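Local coordinates for regulatory protein PcrH (Pseudomonas aeruginosa, PDB 2XCB) that binds the chaperone-binding region of the translocator protein PopD and probably acts as its type III secretion chaperone, at residues Glu19-Leu24 with Gln42-Leu47. Numbering follows the deposited sequence.
Sequences EQLYAL and QALCML
Leu44 reaches Leu21 and Tyr22 through two torsions: the first sets CG anti to its own carbonyl carbon (chi1 -68°), pointing the branch at helix 15-30, and the second (chi2 156°) places the two methyls. There the fork divides its work. CD2 lies 3.9 Å from Leu21 CB, whereas CD1 comes to rest on main chain, 3.8 Å from Tyr22 CA and 3.9 Å from Tyr22 N, with Tyr22 CB a little farther off. One branch of a leucine can thus pack on a helix backbone while the other meets a side chain, and the helices approach closely enough for this, Tyr22 CA and Leu44 CA being 7.4 Å apart. Tyr22 itself takes the other course: with CG anti to the backbone N (chi1 172°), its ring swings away from helix 34-47 and leaves the CA–CB end to Leu44.

Helices 15-30 and 34-47 run antiparallel as a helical hairpin, within an all-helical chain of the tetratricopeptide-like kind expected of this chaperone class. No hydrogen bond crosses between the two segments; the join is apolar and buried, covering 155 Å² summed over both sides. Leu18 extends the surface of helix 15-30 that Leu44 meets, and Tyr54 of helix 52-64 also touches Leu44, linking the hairpin to the next helix. Leu21, besides meeting Leu44, packs on Leu24 of the second subunit. The phenol of Tyr22, turned away from helix 34-47, is hydrogen-bonded through OH to the backbone of the bound peptide, while the ring makes a cation-pi contact with Arg53, whose guanidinium also forms a salt bridge with Glu19.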
loop_
_atom_site.group_PDB
_atom_site.type_symbol
_atom_site.label_atom_id
_atom_site.label_comp_id
_atom_site.label_asym_id
_atom_site.label_seq_id
_atom_site.Cartn_x
_atom_site.Cartn_y
_atom_site.Cartn_z
ATOM N N GLU A 19 -5.171 4.499 6.408
ATOM C CA GLU A 19 -6.158 5.274 5.689
ATOM C C GLU A 19 -5.711 5.613 4.278
ATOM O O GLU A 19 -6.485 5.512 3.313
ATOM C CB GLU A 19 -6.495 6.539 6.464
ATOM C CG GLU A 19 -7.843 7.158 6.091
ATOM C CD GLU A 19 -8.984 6.116 5.826
ATOM O OE1 GLU A 19 -9.238 5.266 6.727
ATOM O OE2 GLU A 19 -9.580 6.180 4.691
ATOM N N GLN A 20 -4.454 5.998 4.128
ATOM C CA GLN A 20 -3.941 6.257 2.787
ATOM C C GLN A 20 -3.804 4.997 1.943
ATOM O O GLN A 20 -4.006 5.008 0.698
ATOM C CB GLN A 20 -2.605 7.017 2.872
ATOM C CG GLN A 20 -2.753 8.428 3.449
ATOM C CD GLN A 20 -1.387 9.049 3.792
ATOM O OE1 GLN A 20 -0.440 8.902 3.031
ATOM N NE2 GLN A 20 -1.285 9.720 4.949
ATOM N N LEU A 21 -3.508 3.892 2.600
ATOM C CA LEU A 21 -3.439 2.628 1.887
ATOM C C LEU A 21 -4.836 2.139 1.467
ATOM O O LEU A 21 -5.001 1.581 0.381
ATOM C CB LEU A 21 -2.832 1.645 2.838
ATOM C CG LEU A 21 -1.772 0.676 2.399
ATOM C CD1 LEU A 21 -0.956 1.281 1.245
ATOM C CD2 LEU A 21 -0.913 0.345 3.625
ATOM N N TYR A 22 -5.838 2.353 2.328
ATOM C CA TYR A 22 -7.211 2.094 1.919
ATOM C C TYR A 22 -7.615 2.939 0.740
ATOM O O TYR A 22 -8.191 2.412 -0.228
ATOM C CB TYR A 22 -8.191 2.185 3.097
ATOM C CG TYR A 22 -9.658 2.111 2.635
ATOM C CD1 TYR A 22 -10.245 0.889 2.362
ATOM C CD2 TYR A 22 -10.409 3.280 2.374
ATOM C CE1 TYR A 22 -11.565 0.798 1.934
ATOM C CE2 TYR A 22 -11.761 3.189 1.901
ATOM C CZ TYR A 22 -12.289 1.973 1.673
ATOM O OH TYR A 22 -13.570 1.875 1.250
ATOM N N ALA A 23 -7.302 4.255 0.773
ATOM C CA ALA A 23 -7.495 5.126 -0.383
ATOM C C ALA A 23 -6.869 4.610 -1.663
ATOM O O ALA A 23 -7.444 4.766 -2.780
ATOM C CB ALA A 23 -6.927 6.561 -0.105
ATOM N N LEU A 24 -5.662 4.070 -1.525
ATOM C CA LEU A 24 -4.904 3.599 -2.685
ATOM C C LEU A 24 -5.664 2.426 -3.284
ATOM O O LEU A 24 -5.907 2.390 -4.505
ATOM C CB LEU A 24 -3.444 3.236 -2.305
ATOM C CG LEU A 24 -2.418 2.810 -3.367
ATOM C CD1 LEU A 24 -1.029 3.241 -2.956
ATOM C CD2 LEU A 24 -2.373 1.329 -3.501
ATOM N N GLN A 42 -6.181 -7.357 0.626
ATOM C CA GLN A 42 -5.722 -8.509 1.300
ATOM C C GLN A 42 -4.681 -8.054 2.318
ATOM O O GLN A 42 -4.697 -8.524 3.460
ATOM C CB GLN A 42 -5.176 -9.519 0.278
ATOM C CG GLN A 42 -4.325 -10.657 0.810
ATOM C CD GLN A 42 -5.104 -11.788 1.477
ATOM O OE1 GLN A 42 -6.261 -12.039 1.164
ATOM N NE2 GLN A 42 -4.450 -12.483 2.392
ATOM N N ALA A 43 -3.834 -7.071 1.946
ATOM C CA ALA A 43 -2.809 -6.612 2.920
ATOM C C ALA A 43 -3.514 -6.003 4.116
ATOM O O ALA A 43 -3.164 -6.310 5.244
ATOM C CB ALA A 43 -1.817 -5.566 2.269
ATOM N N LEU A 44 -4.444 -5.057 3.853
ATOM C CA LEU A 44 -5.146 -4.391 4.905
ATOM C C LEU A 44 -5.958 -5.316 5.852
ATOM O O LEU A 44 -5.873 -5.119 7.067
ATOM C CB LEU A 44 -6.032 -3.305 4.353
ATOM C CG LEU A 44 -5.303 -2.107 3.750
ATOM C CD1 LEU A 44 -6.248 -1.515 2.797
ATOM C CD2 LEU A 44 -4.857 -1.064 4.849
ATOM N N CYS A 45 -6.703 -6.294 5.310
ATOM C CA CYS A 45 -7.323 -7.391 6.094
ATOM C C CYS A 45 -6.318 -8.171 7.006
ATOM O O CYS A 45 -6.684 -8.699 8.094
ATOM C CB CYS A 45 -8.009 -8.401 5.146
ATOM S SG CYS A 45 -9.464 -7.697 4.296
ATOM N N MET A 46 -5.071 -8.273 6.576
ATOM C CA MET A 46 -4.008 -8.813 7.494
ATOM C C MET A 46 -3.585 -7.840 8.595
ATOM O O MET A 46 -3.332 -8.220 9.718
ATOM C CB MET A 46 -2.767 -9.261 6.676
ATOM C CG MET A 46 -3.174 -10.384 5.745
ATOM S SD MET A 46 -1.892 -11.106 4.757
ATOM C CE MET A 46 -1.703 -10.020 3.378
ATOM N N LEU A 47 -3.449 -6.579 8.242
ATOM C CA LEU A 47 -3.053 -5.526 9.141
ATOM C C LEU A 47 -4.117 -5.129 10.139
ATOM O O LEU A 47 -3.799 -4.635 11.213
ATOM C CB LEU A 47 -2.728 -4.246 8.284
ATOM C CG LEU A 47 -1.409 -4.377 7.488
ATOM C CD1 LEU A 47 -1.126 -3.203 6.633
ATOM C CD2 LEU A 47 -0.271 -4.668 8.475
#